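Local coordinates for protein of uncharacterized function (DUF1076) (Salmonella typhi, PDB 6IAI) that is a type III secretion effector that works as an E3/E4 ubiquitin ligase and binds diubiquitin, represented here by its N-terminal part, at residues 31-36 with 105-110; 49-54 with 68-73; 84-89 with 99-104. All coordinates share one frame; numbering follows the deposited sequence.

Contact 1. Residues 31-36 with 105-110; sequences TRDNRI and AIRLER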
loop_
_atom_site.group_PDB
_atom_site.type_symbol
_atom_site.label_atom_id
_atom_site.label_comp_id
_atom_site.label_asym_id
_atom_site.label_seq_id
_atom_site.Cartn_x
_atom_site.Cartn_y
_atom_site.Cartn_z
ATOM N N THR A 31 -15.247 -0.198 -3.001
ATOM C CA THR A 31 -16.515 -0.217 -2.279
ATOM C C THR A 31 -17.329 1.002 -2.755
ATOM O O THR A 31 -16.742 2.003 -3.203
ATOM C CB THR A 31 -16.223 -0.173 -0.760
ATOM O OG1 THR A 31 -15.371 -1.262 -0.410
ATOM C CG2 THR A 31 -17.468 -0.279 0.090
ATOM N N ARG A 32 -18.673 0.931 -2.642
ATOM C CA ARG A 32 -19.556 2.025 -3.042
ATOM C C ARG A 32 -19.313 3.311 -2.228
ATOM O O ARG A 32 -19.638 4.391 -2.718
ATOM C CB ARG A 32 -21.031 1.587 -3.055
ATOM C CG ARG A 32 -21.428 1.034 -4.436
ATOM C CD ARG A 32 -22.715 0.235 -4.455
ATOM N NE ARG A 32 -22.456 -1.210 -4.427
ATOM C CZ ARG A 32 -23.289 -2.144 -4.888
ATOM N NH1 ARG A 32 -24.452 -1.800 -5.435
ATOM N NH2 ARG A 32 -22.960 -3.430 -4.816
ATOM N N ASP A 33 -18.629 3.224 -1.063
ATOM C CA ASP A 33 -18.272 4.413 -0.284
ATOM C C ASP A 33 -16.888 5.032 -0.692
ATOM O O ASP A 33 -16.365 5.895 0.032
ATOM C CB ASP A 33 -18.357 4.139 1.229
ATOM C CG ASP A 33 -17.525 2.988 1.746
ATOM O OD1 ASP A 33 -16.748 2.415 0.953
ATOM O OD2 ASP A 33 -17.629 2.673 2.955
ATOM N N ASN A 34 -16.325 4.607 -1.865
ATOM C CA ASN A 34 -15.059 5.117 -2.430
ATOM C C ASN A 34 -13.824 4.724 -1.545
ATOM O O ASN A 34 -12.944 5.538 -1.237
ATOM C CB ASN A 34 -15.150 6.649 -2.707
ATOM C CG ASN A 34 -14.063 7.209 -3.585
ATOM O OD1 ASN A 34 -13.645 6.585 -4.572
ATOM N ND2 ASN A 34 -13.589 8.404 -3.235
ATOM N N ARG A 35 -13.820 3.458 -1.116
ATOM C CA ARG A 35 -12.796 2.892 -0.271
ATOM C C ARG A 35 -12.356 1.566 -0.841
ATOM O O ARG A 35 -13.100 0.952 -1.601
ATOM C CB ARG A 35 -13.313 2.678 1.174
ATOM C CG ARG A 35 -13.650 3.932 1.963
ATOM C CD ARG A 35 -12.454 4.810 2.269
ATOM N NE ARG A 35 -12.840 6.019 3.005
ATOM C CZ ARG A 35 -13.259 7.147 2.437
ATOM N NH1 ARG A 35 -13.341 7.242 1.119
ATOM N NH2 ARG A 35 -13.590 8.191 3.186
ATOM N N ILE A 36 -11.157 1.107 -0.463
ATOM C CA ILE A 36 -10.652 -0.184 -0.910
ATOM C C ILE A 36 -11.485 -1.315 -0.272
ATOM O O ILE A 36 -11.898 -1.221 0.881
ATOM C CB ILE A 36 -9.110 -0.349 -0.676
ATOM C CG1 ILE A 36 -8.702 -0.099 0.797
ATOM C CG2 ILE A 36 -8.292 0.525 -1.652
ATOM C CD1 ILE A 36 -7.475 -0.845 1.291
ATOM N N ALA A 105 -5.863 3.869 4.155
ATOM C CA ALA A 105 -4.691 3.566 4.971
ATOM C C ALA A 105 -5.094 2.760 6.208
ATOM O O ALA A 105 -4.464 1.734 6.474
ATOM C CB ALA A 105 -3.960 4.849 5.345
ATOM N N ILE A 106 -6.228 3.146 6.880
ATOM C CA ILE A 106 -6.813 2.463 8.042
ATOM C C ILE A 106 -7.195 1.043 7.656
ATOM O O ILE A 106 -6.886 0.093 8.380
ATOM C CB ILE A 106 -8.064 3.236 8.619
ATOM C CG1 ILE A 106 -7.744 4.622 9.237
ATOM C CG2 ILE A 106 -8.844 2.387 9.612
ATOM C CD1 ILE A 106 -6.647 4.714 10.248
ATOM N N ARG A 107 -7.904 0.903 6.524
ATOM C CA ARG A 107 -8.413 -0.380 6.015
ATOM C C ARG A 107 -7.293 -1.328 5.673
ATOM O O ARG A 107 -7.348 -2.503 6.066
ATOM C CB ARG A 107 -9.333 -0.156 4.811
ATOM C CG ARG A 107 -10.725 0.309 5.212
ATOM C CD ARG A 107 -11.444 0.957 4.057
ATOM N NE ARG A 107 -12.620 1.690 4.520
ATOM C CZ ARG A 107 -13.851 1.205 4.520
ATOM N NH1 ARG A 107 -14.092 -0.017 4.050
ATOM N NH2 ARG A 107 -14.855 1.939 4.982
ATOM N N LEU A 108 -6.251 -0.817 4.989
ATOM C CA LEU A 108 -5.080 -1.616 4.652
ATOM C C LEU A 108 -4.398 -2.142 5.927
ATOM O O LEU A 108 -4.135 -3.345 6.023
ATOM C CB LEU A 108 -4.101 -0.842 3.730
ATOM C CG LEU A 108 -2.886 -1.634 3.249
ATOM C CD1 LEU A 108 -3.306 -2.923 2.521
ATOM C CD2 LEU A 108 -1.946 -0.756 2.452
ATOM N N GLU A 109 -4.193 -1.263 6.930
ATOM C CA GLU A 109 -3.611 -1.642 8.237
ATOM C C GLU A 109 -4.421 -2.731 8.932
ATOM O O GLU A 109 -3.867 -3.747 9.355
ATOM C CB GLU A 109 -3.469 -0.410 9.133
ATOM C CG GLU A 109 -2.367 -0.599 10.156
ATOM C CD GLU A 109 -2.124 0.618 11.003
ATOM O OE1 GLU A 109 -1.448 1.552 10.516
ATOM O OE2 GLU A 109 -2.653 0.661 12.135
ATOM N N ARG A 110 -5.740 -2.554 8.960
ATOM C CA ARG A 110 -6.686 -3.496 9.550
ATOM C C ARG A 110 -6.580 -4.850 8.880
ATOM O O ARG A 110 -6.512 -5.854 9.570
ATOM C CB ARG A 110 -8.107 -2.917 9.454
ATOM C CG ARG A 110 -9.176 -3.681 10.232
ATOM C CD ARG A 110 -10.494 -2.931 10.192
ATOM N NE ARG A 110 -10.457 -1.682 10.962
ATOM C CZ ARG A 110 -10.942 -0.510 10.551
ATOM N NH1 ARG A 110 -11.509 -0.399 9.352
ATOM N NH2 ARG A 110 -10.865 0.558 11.334
#

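Contact 2. Residues 49-54 with 68-73; sequences DTAIQN and YEVSNR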
loop_
_atom_site.group_PDB
_atom_site.type_symbol
_atom_site.label_atom_id
_atom_site.label_comp_id
_atom_site.label_asym_id
_atom_site.label_seq_id
_atom_site.Cartn_x
_atom_site.Cartn_y
_atom_site.Cartn_z
ATOM N N ASP A 49 5.199 -10.232 3.775
ATOM C CA ASP A 49 6.531 -10.801 3.506
ATOM C C ASP A 49 7.539 -9.751 3.034
ATOM O O ASP A 49 8.673 -9.741 3.508
ATOM C CB ASP A 49 6.466 -11.950 2.495
ATOM C CG ASP A 49 5.772 -13.223 2.972
ATOM O OD1 ASP A 49 5.483 -13.332 4.196
ATOM O OD2 ASP A 49 5.523 -14.123 2.123
ATOM N N THR A 50 7.123 -8.845 2.136
ATOM C CA THR A 50 8.006 -7.791 1.620
ATOM C C THR A 50 8.395 -6.803 2.722
ATOM O O THR A 50 9.574 -6.448 2.827
ATOM C CB THR A 50 7.405 -7.131 0.366
ATOM O OG1 THR A 50 7.020 -8.160 -0.546
ATOM C CG2 THR A 50 8.377 -6.238 -0.330
ATOM N N ALA A 51 7.417 -6.384 3.565
ATOM C CA ALA A 51 7.678 -5.473 4.681
ATOM C C ALA A 51 8.622 -6.155 5.689
ATOM O O ALA A 51 9.594 -5.534 6.123
ATOM C CB ALA A 51 6.372 -5.046 5.333
ATOM N N ILE A 52 8.389 -7.450 5.985
ATOM C CA ILE A 52 9.238 -8.230 6.877
ATOM C C ILE A 52 10.705 -8.242 6.371
ATOM O O ILE A 52 11.616 -7.885 7.129
ATOM C CB ILE A 52 8.668 -9.662 7.120
ATOM C CG1 ILE A 52 7.428 -9.608 8.033
ATOM C CG2 ILE A 52 9.751 -10.567 7.738
ATOM C CD1 ILE A 52 6.507 -10.781 7.902
ATOM N N GLN A 53 10.912 -8.582 5.077
ATOM C CA GLN A 53 12.238 -8.634 4.445
ATOM C C GLN A 53 12.977 -7.297 4.503
ATOM O O GLN A 53 14.205 -7.286 4.402
ATOM C CB GLN A 53 12.152 -9.142 2.988
ATOM C CG GLN A 53 11.844 -10.639 2.833
ATOM C CD GLN A 53 11.216 -10.986 1.479
ATOM O OE1 GLN A 53 11.109 -10.161 0.543
ATOM N NE2 GLN A 53 10.692 -12.198 1.369
ATOM N N ASN A 54 12.239 -6.176 4.690
ATOM C CA ASN A 54 12.812 -4.838 4.744
ATOM C C ASN A 54 13.054 -4.344 6.199
ATOM O O ASN A 54 13.389 -3.178 6.422
ATOM C CB ASN A 54 11.950 -3.882 3.916
ATOM C CG ASN A 54 12.735 -2.817 3.170
ATOM O OD1 ASN A 54 13.702 -3.090 2.482
ATOM N ND2 ASN A 54 12.293 -1.582 3.217
ATOM N N TYR A 68 0.847 4.180 -0.484
ATOM C CA TYR A 68 0.827 3.870 0.943
ATOM C C TYR A 68 2.196 3.386 1.364
ATOM O O TYR A 68 2.877 2.732 0.595
ATOM C CB TYR A 68 -0.238 2.800 1.230
ATOM C CG TYR A 68 -1.610 3.239 0.750
ATOM C CD1 TYR A 68 -1.996 3.064 -0.581
ATOM C CD2 TYR A 68 -2.485 3.916 1.600
ATOM C CE1 TYR A 68 -3.226 3.530 -1.044
ATOM C CE2 TYR A 68 -3.724 4.369 1.152
ATOM C CZ TYR A 68 -4.093 4.167 -0.170
ATOM O OH TYR A 68 -5.296 4.630 -0.621
ATOM N N GLU A 69 2.627 3.762 2.566
ATOM C CA GLU A 69 3.897 3.344 3.149
ATOM C C GLU A 69 3.605 2.286 4.164
ATOM O O GLU A 69 2.710 2.476 4.983
ATOM C CB GLU A 69 4.613 4.523 3.783
ATOM C CG GLU A 69 4.919 5.627 2.782
ATOM C CD GLU A 69 5.413 6.946 3.346
ATOM O OE1 GLU A 69 4.997 7.331 4.467
ATOM O OE2 GLU A 69 6.138 7.646 2.602
ATOM N N VAL A 70 4.254 1.119 4.048
ATOM C CA VAL A 70 4.014 0.035 4.986
ATOM C C VAL A 70 5.338 -0.489 5.554
ATOM O O VAL A 70 6.346 -0.586 4.856
ATOM C CB VAL A 70 3.043 -1.101 4.518
ATOM C CG1 VAL A 70 2.314 -0.833 3.205
ATOM C CG2 VAL A 70 3.581 -2.504 4.655
ATOM N N SER A 71 5.329 -0.772 6.856
ATOM C CA SER A 71 6.460 -1.342 7.575
ATOM C C SER A 71 5.982 -2.345 8.570
ATOM O O SER A 71 4.848 -2.267 9.010
ATOM C CB SER A 71 7.310 -0.262 8.258
ATOM O OG SER A 71 6.557 0.811 8.799
ATOM N N ASN A 72 6.813 -3.320 8.888
ATOM C CA ASN A 72 6.525 -4.249 9.978
ATOM C C ASN A 72 7.213 -3.630 11.239
ATOM O O ASN A 72 7.631 -2.463 11.166
ATOM C CB ASN A 72 6.976 -5.684 9.639
ATOM C CG ASN A 72 8.449 -5.953 9.779
ATOM O OD1 ASN A 72 9.311 -5.115 9.483
ATOM N ND2 ASN A 72 8.765 -7.145 10.228
ATOM N N ARG A 73 7.318 -4.356 12.380
ATOM C CA ARG A 73 7.935 -3.802 13.617
ATOM C C ARG A 73 7.222 -2.508 14.038
ATOM O O ARG A 73 7.861 -1.503 14.338
ATOM C CB ARG A 73 9.468 -3.567 13.441
ATOM C CG ARG A 73 10.231 -4.848 13.181
ATOM C CD ARG A 73 11.672 -4.610 12.887
ATOM N NE ARG A 73 12.325 -5.890 12.619
ATOM C CZ ARG A 73 13.633 -6.043 12.442
ATOM N NH1 ARG A 73 14.444 -4.993 12.503
ATOM N NH2 ARG A 73 14.139 -7.246 12.203
HETATM O O HOH W 1 9.179 -2.983 6.961
HETATM O O HOH W 2 11.541 -7.808 10.384
#

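Contact 3. Residues 84-89 with 99-104; sequences VSFSTT and IEWQGN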
loop_
_atom_site.group_PDB
_atom_site.type_symbol
_atom_site.label_atom_id
_atom_site.label_comp_id
_atom_site.label_asym_id
_atom_site.label_seq_id
_atom_site.Cartn_x
_atom_site.Cartn_y
_atom_site.Cartn_z
ATOM N N VAL A 84 0.605 1.361 8.527
ATOM C CA VAL A 84 0.306 1.988 7.244
ATOM C C VAL A 84 0.222 3.475 7.440
ATOM O O VAL A 84 -0.527 3.942 8.289
ATOM C CB VAL A 84 -0.951 1.407 6.518
ATOM C CG1 VAL A 84 -1.177 2.073 5.158
ATOM C CG2 VAL A 84 -0.847 -0.111 6.354
ATOM N N SER A 85 1.001 4.217 6.653
ATOM C CA SER A 85 1.004 5.679 6.601
ATOM C C SER A 85 1.034 6.111 5.133
ATOM O O SER A 85 0.981 5.270 4.244
ATOM C CB SER A 85 2.189 6.265 7.384
ATOM O OG SER A 85 3.454 5.763 6.982
ATOM N N PHE A 86 1.076 7.408 4.883
ATOM C CA PHE A 86 1.178 7.962 3.541
ATOM C C PHE A 86 1.805 9.324 3.645
ATOM O O PHE A 86 1.669 9.979 4.677
ATOM C CB PHE A 86 -0.182 8.008 2.790
ATOM C CG PHE A 86 -1.249 8.913 3.361
ATOM C CD1 PHE A 86 -1.338 10.249 2.972
ATOM C CD2 PHE A 86 -2.188 8.424 4.261
ATOM C CE1 PHE A 86 -2.336 11.085 3.494
ATOM C CE2 PHE A 86 -3.178 9.262 4.788
ATOM C CZ PHE A 86 -3.243 10.587 4.402
ATOM N N SER A 87 2.500 9.752 2.590
ATOM C CA SER A 87 3.134 11.068 2.567
ATOM C C SER A 87 3.156 11.584 1.152
ATOM O O SER A 87 3.255 10.787 0.213
ATOM C CB SER A 87 4.554 11.000 3.140
ATOM O OG SER A 87 5.460 10.333 2.270
ATOM N N THR A 88 3.052 12.915 1.003
ATOM C CA THR A 88 3.112 13.610 -0.288
ATOM C C THR A 88 3.600 15.059 -0.142
ATOM O O THR A 88 3.477 15.662 0.924
ATOM C CB THR A 88 1.771 13.502 -1.077
ATOM O OG1 THR A 88 2.001 13.867 -2.440
ATOM C CG2 THR A 88 0.650 14.340 -0.475
ATOM N N THR A 89 4.140 15.612 -1.234
ATOM C CA THR A 89 4.574 17.012 -1.287
ATOM C C THR A 89 3.473 17.864 -1.935
ATOM O O THR A 89 3.198 18.952 -1.421
ATOM C CB THR A 89 5.924 17.188 -2.010
ATOM O OG1 THR A 89 5.872 16.563 -3.299
ATOM C CG2 THR A 89 7.099 16.669 -1.199
ATOM N N ILE A 99 -9.039 12.548 2.707
ATOM C CA ILE A 99 -10.081 11.767 3.369
ATOM C C ILE A 99 -10.048 10.304 2.931
ATOM O O ILE A 99 -9.924 9.446 3.800
ATOM C CB ILE A 99 -11.502 12.396 3.258
ATOM C CG1 ILE A 99 -11.547 13.794 3.948
ATOM C CG2 ILE A 99 -12.564 11.450 3.865
ATOM C CD1 ILE A 99 -12.704 14.751 3.425
ATOM N N GLU A 100 -10.138 10.011 1.608
ATOM C CA GLU A 100 -10.115 8.614 1.140
ATOM C C GLU A 100 -8.773 7.963 1.378
ATOM O O GLU A 100 -8.733 6.776 1.689
ATOM C CB GLU A 100 -10.565 8.433 -0.327
ATOM C CG GLU A 100 -9.727 9.162 -1.351
ATOM C CD GLU A 100 -9.774 8.588 -2.751
ATOM O OE1 GLU A 100 -9.882 9.395 -3.696
ATOM O OE2 GLU A 100 -9.705 7.349 -2.912
ATOM N N TRP A 101 -7.689 8.744 1.238
ATOM C CA TRP A 101 -6.337 8.285 1.457
ATOM C C TRP A 101 -6.186 7.724 2.879
ATOM O O TRP A 101 -5.780 6.569 3.033
ATOM C CB TRP A 101 -5.364 9.434 1.203
ATOM C CG TRP A 101 -4.046 9.007 0.644
ATOM C CD1 TRP A 101 -3.488 7.762 0.711
ATOM C CD2 TRP A 101 -3.071 9.851 0.012
ATOM N NE1 TRP A 101 -2.251 7.765 0.111
ATOM C CE2 TRP A 101 -1.959 9.039 -0.310
ATOM C CE3 TRP A 101 -3.028 11.220 -0.320
ATOM C CZ2 TRP A 101 -0.818 9.547 -0.954
ATOM C CZ3 TRP A 101 -1.906 11.719 -0.976
ATOM C CH2 TRP A 101 -0.816 10.885 -1.283
ATOM N N GLN A 102 -6.606 8.510 3.906
ATOM C CA GLN A 102 -6.594 8.131 5.328
ATOM C C GLN A 102 -7.460 6.908 5.640
ATOM O O GLN A 102 -7.019 6.002 6.360
ATOM C CB GLN A 102 -6.973 9.332 6.217
ATOM C CG GLN A 102 -6.878 9.102 7.735
ATOM C CD GLN A 102 -5.468 8.867 8.214
ATOM O OE1 GLN A 102 -5.003 7.724 8.316
ATOM N NE2 GLN A 102 -4.750 9.942 8.507
ATOM N N GLY A 103 -8.669 6.887 5.096
ATOM C CA GLY A 103 -9.615 5.790 5.265
ATOM C C GLY A 103 -9.124 4.488 4.693
ATOM O O GLY A 103 -9.320 3.420 5.295
ATOM N N ASN A 104 -8.475 4.574 3.519
ATOM C CA ASN A 104 -7.891 3.421 2.836
ATOM C C ASN A 104 -6.669 2.920 3.615
ATOM O O ASN A 104 -6.491 1.709 3.754
ATOM C CB ASN A 104 -7.504 3.794 1.419
ATOM C CG ASN A 104 -8.658 3.909 0.477
ATOM O OD1 ASN A 104 -9.694 3.259 0.630
ATOM N ND2 ASN A 104 -8.468 4.685 -0.560
#

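Contact 1. Residues 31-36 with 105-110
An extended Arg107 meets a bent Arg35. The CG of Arg107 lies anti to the carbonyl carbon (chi1 -78°) and the chain then runs extended to NE, reaching out from the helix, whereas the Arg35 chain folds at its CB-CG bond (chi2 -66°), leaving CB and CG turned to Arg107. These two methylenes lie over one face of the Arg107 guanidinium, toward its rim, with CG 3.6 Å from NE. The two guanidinium planes are nearly perpendicular, and the NE atoms of Arg35 and Arg107 stay 4.6 Å apart. Asp33 may ease the like charges through a long salt bridge, its OD2 3.5 Å from NH2 of Arg107, the carboxylate and guanidinium planes almost at right angles. Asp33 lies in a type I beta turn, Thr31 to Asn34, within the loop between strand 22-25 and helix 41-53; the turn is closed by Asn34 N to Thr31 O (3.0 Å). Arg35 is held from its own side, NH1 giving a bond to Asn34 O (2.9 Å) from above the carbonyl plane. Deeper in, Ile36 slides past Arg107 in the opposite direction, and its CD1 reaches CB of Leu108 at 4.2 Å. Leu63 of strand 59-63 touches both Ile36 and Leu108.

Contact 2. Residues 49-54 with 68-73
Val70 makes the first touch on the helix, its CG2 methyl lying 3.8 Å from CB of Ala51, a small apolar contact in buried surroundings. At Ser71 the two backbones come closest, CA to CA 5.2 Å from Ala51, an approach consistent with the small alanine side chain; the carbonyl carbon of Ser71 lies beside its methyl. Asn72 follows and carries the polar half of the contact. With CG between its own backbone N and carbonyl carbon (chi1 78°), the amide is swung over the last turn of the helix, where it crosses Ile52 at about a right angle. ND2 sits 3.6 Å from CG1 of Ile52. On the other branch, OD1 and Ala51 O are both acceptors and do not bond to each other. Instead, water joins the segments twice. One molecule sits 2.7 Å from Ala51 O, to which it probably donates, and accepts from Asn72 N; another accepts one N-H of Asn72 ND2 at 2.9 Å and donates to Ile52 O at 3.3 Å. Further weak bonds tie OD1 to Gly56 N and ND2 to Asn79 O, so that this side chain sits among three parts of the chain. The last turn of helix 41-53 thus packs against the C-terminal end of strand 66-71, the second strand of the antiparallel beta hairpin 59-63/66-71 in the mixed four-stranded sheet.

Contact 3. Residues 84-89 with 99-104
A face-to-face aromatic stack between Phe86 and Trp101 joins the long C-terminal helix 91-113 to the chain leaving strand 83-85, the outermost strand at one side of the mixed four-stranded sheet. The Phe86 ring lies on the five-membered ring of the indole, the centroids 3.9 Å apart and the planes inclined by only 14°. CD1 of Phe86 sits over the indole near CD2, at 3.5 Å. The overlap runs back along the tryptophan side chain, since CB of Trp101 also stands over the phenyl face, 4.1 Å from its centroid, in a CH-pi contact. Phe86 comes to this position with CG between its backbone N and carbonyl carbon (chi1 65°), which directs the ring at the helix. The far rim of the same phenyl reaches the next helical residue, CE2 lying 4.1 Å from CB of Gln102. At the other end of the indole, the side chains of Thr88 and Trp101 cross obliquely, CB of Thr88 3.7 Å from CH2 of Trp101. The tryptophan is thus met along its length by two residues of an irregular segment. Strand 66-71, next to 83-85 in the sheet, also limits its rotation: the indole packs edge-to-face with Tyr68, and its NE1, which lies beside CB of Phe86 at 3.4 Å, donates its hydrogen to Leu67 O.

Followed from the N terminus, the chain leaves strand 22-25 and opens contact 1 at 31-36, a wide loop that closes only on helix 91-113. The other two contacts lie within that loop, one after the other, and none cross. Contact 2 opens on helix 41-53 and closes on strand 66-71, the second strand of the hairpin that follows; contact 3 then spans the short way from strand 83-85 to the C-terminal helix. Sheet and helix link them. Glu69 N bonds to Ser85 O between the neighbouring strands of contacts 2 and 3, while Asn104 OD1 of contact 3 receives the Ile36 N-H of contact 1. Tyr68 packs on Ala105 and Leu108, bringing contacts 1 and 2 together.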